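Local coordinates for protein cysteine protease (Xylella fastidiosa, PDB 3OIS) that belongs to the papain family, probably cleaves peptide bonds as a cysteine protease, and binds uridine-5'-diphosphate, at residues Cys78-Leu83 / Leu105-Asn110. Numbering follows the deposited sequence.
Sequences CTANAL and LFIYYN
Tyr108 meets Ala80 through its CB, 4.2 Å from Ala80 CB, rather than through a ring face. With CG anti to the backbone N (chi1 -171°), the ring slants from its helix toward the N-terminal end of 78-83; its OH bonds to Asp121 and Gly123. Phe106, at the helix flank, and Tyr109 pack on helix 170-176. Asn110 ND2 sits 3.4 Å above the plane of the Phe106 ring, over its centre, while Asn110 OD1 lies in plane at the edge of the Tyr109 ring. The same ND2 donates to Phe106 O at 2.9 Å, bent to 138° at the hydrogen. Since Asn110 N also reaches this oxygen, from the opposite face of the carbonyl plane, two bonds grip it.

The interface itself is small and apolar. Ala80 and Ile107 bring their CA atoms to 5.6 Å, a separation that the short alanine side chain permits. Ala80 CB touches Ile107 CG2 at 3.9 Å, and Ile107 CD1 lies 3.9 Å from Ala80 O.

Helix 78-93 is the central helix of the papain-like fold, and Cys78 at its start touches His237, consistent with the family's cysteine-histidine pair. Beside the apolar patch, Thr79 OG1 hydrogen-bonds Glu111. The chemistry therefore implies that these six-residue segments meet by close van der Waals packing alone, with polar linkage between their helices coming from the neighbouring Thr79-Glu111 bond.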
# COMPACT_ATOMS: atom_id res chain seq x y z
N CYS A 78 1.78 4.70 -4.33
CA CYS A 78 1.36 3.31 -3.96
C CYS A 78 1.08 3.19 -2.45
O CYS A 78 0.09 2.48 -2.07
CB CYS A 78 2.37 2.19 -4.33
SG CYS A 78 4.00 2.48 -3.54
N THR A 79 1.91 3.81 -1.58
CA THR A 79 1.65 3.70 -0.16
C THR A 79 0.26 4.26 0.14
O THR A 79 -0.45 3.67 0.97
CB THR A 79 2.72 4.32 0.74
OG1 THR A 79 2.70 5.75 0.54
CG2 THR A 79 4.08 3.75 0.37
N ALA A 80 -0.18 5.39 -0.47
CA ALA A 80 -1.48 5.97 -0.17
C ALA A 80 -2.60 5.11 -0.72
O ALA A 80 -3.75 5.11 -0.16
CB ALA A 80 -1.56 7.29 -0.82
N ASN A 81 -2.32 4.44 -1.84
CA ASN A 81 -3.32 3.52 -2.44
C ASN A 81 -3.56 2.27 -1.60
O ASN A 81 -4.74 1.89 -1.34
CB ASN A 81 -2.95 3.13 -3.87
CG ASN A 81 -3.24 4.21 -4.86
OD1 ASN A 81 -2.57 5.31 -4.87
ND2 ASN A 81 -4.21 3.98 -5.70
N ALA A 82 -2.47 1.68 -1.09
CA ALA A 82 -2.55 0.54 -0.22
C ALA A 82 -3.27 0.94 1.09
O ALA A 82 -4.15 0.23 1.55
CB ALA A 82 -1.15 -0.04 0.11
N LEU A 83 -2.88 2.09 1.68
CA LEU A 83 -3.46 2.50 2.92
C LEU A 83 -4.92 2.97 2.78
O LEU A 83 -5.74 2.72 3.70
CB LEU A 83 -2.62 3.61 3.56
CG LEU A 83 -1.32 3.05 4.17
CD1 LEU A 83 -0.32 4.29 4.56
CD2 LEU A 83 -1.57 2.14 5.44
N LEU A 105 -4.78 11.33 -2.55
CA LEU A 105 -3.84 12.47 -2.65
C LEU A 105 -3.75 13.20 -1.31
O LEU A 105 -2.72 13.73 -1.01
CB LEU A 105 -4.29 13.50 -3.68
CG LEU A 105 -4.10 13.05 -5.13
CD1 LEU A 105 -4.41 14.27 -6.03
CD2 LEU A 105 -2.64 12.59 -5.37
N PHE A 106 -4.85 13.18 -0.50
CA PHE A 106 -4.73 13.75 0.85
C PHE A 106 -3.62 12.96 1.64
O PHE A 106 -2.77 13.56 2.38
CB PHE A 106 -6.05 13.60 1.63
CG PHE A 106 -6.00 14.21 3.01
CD1 PHE A 106 -6.32 15.57 3.18
CD2 PHE A 106 -5.64 13.43 4.13
CE1 PHE A 106 -6.28 16.11 4.43
CE2 PHE A 106 -5.57 14.00 5.41
CZ PHE A 106 -5.91 15.38 5.52
N ILE A 107 -3.63 11.65 1.58
CA ILE A 107 -2.60 10.89 2.26
C ILE A 107 -1.23 11.25 1.67
O ILE A 107 -0.33 11.52 2.44
CB ILE A 107 -2.85 9.39 2.25
CG1 ILE A 107 -4.17 9.04 3.01
CG2 ILE A 107 -1.67 8.53 2.86
CD1 ILE A 107 -4.61 7.69 2.64
N TYR A 108 -1.11 11.20 0.36
CA TYR A 108 0.20 11.36 -0.32
C TYR A 108 0.77 12.77 -0.07
O TYR A 108 1.96 12.93 0.09
CB TYR A 108 0.09 11.01 -1.82
CG TYR A 108 1.43 10.94 -2.57
CD1 TYR A 108 2.56 10.30 -1.96
CD2 TYR A 108 1.52 11.40 -3.90
CE1 TYR A 108 3.78 10.19 -2.69
CE2 TYR A 108 2.74 11.37 -4.61
CZ TYR A 108 3.86 10.76 -3.97
OH TYR A 108 5.00 10.68 -4.71
N TYR A 109 -0.08 13.80 -0.05
CA TYR A 109 0.41 15.17 0.16
C TYR A 109 0.99 15.26 1.59
O TYR A 109 2.16 15.69 1.81
CB TYR A 109 -0.75 16.19 -0.06
CG TYR A 109 -0.29 17.60 0.18
CD1 TYR A 109 0.12 18.35 -0.87
CD2 TYR A 109 -0.23 18.14 1.46
CE1 TYR A 109 0.62 19.64 -0.67
CE2 TYR A 109 0.23 19.49 1.65
CZ TYR A 109 0.64 20.16 0.62
OH TYR A 109 1.04 21.42 0.86
N ASN A 110 0.24 14.75 2.58
CA ASN A 110 0.71 14.83 3.90
C ASN A 110 1.91 13.93 4.19
O ASN A 110 2.75 14.30 5.00
CB ASN A 110 -0.48 14.64 4.87
CG ASN A 110 -1.39 15.88 4.82
OD1 ASN A 110 -0.99 16.97 5.17
ND2 ASN A 110 -2.60 15.71 4.33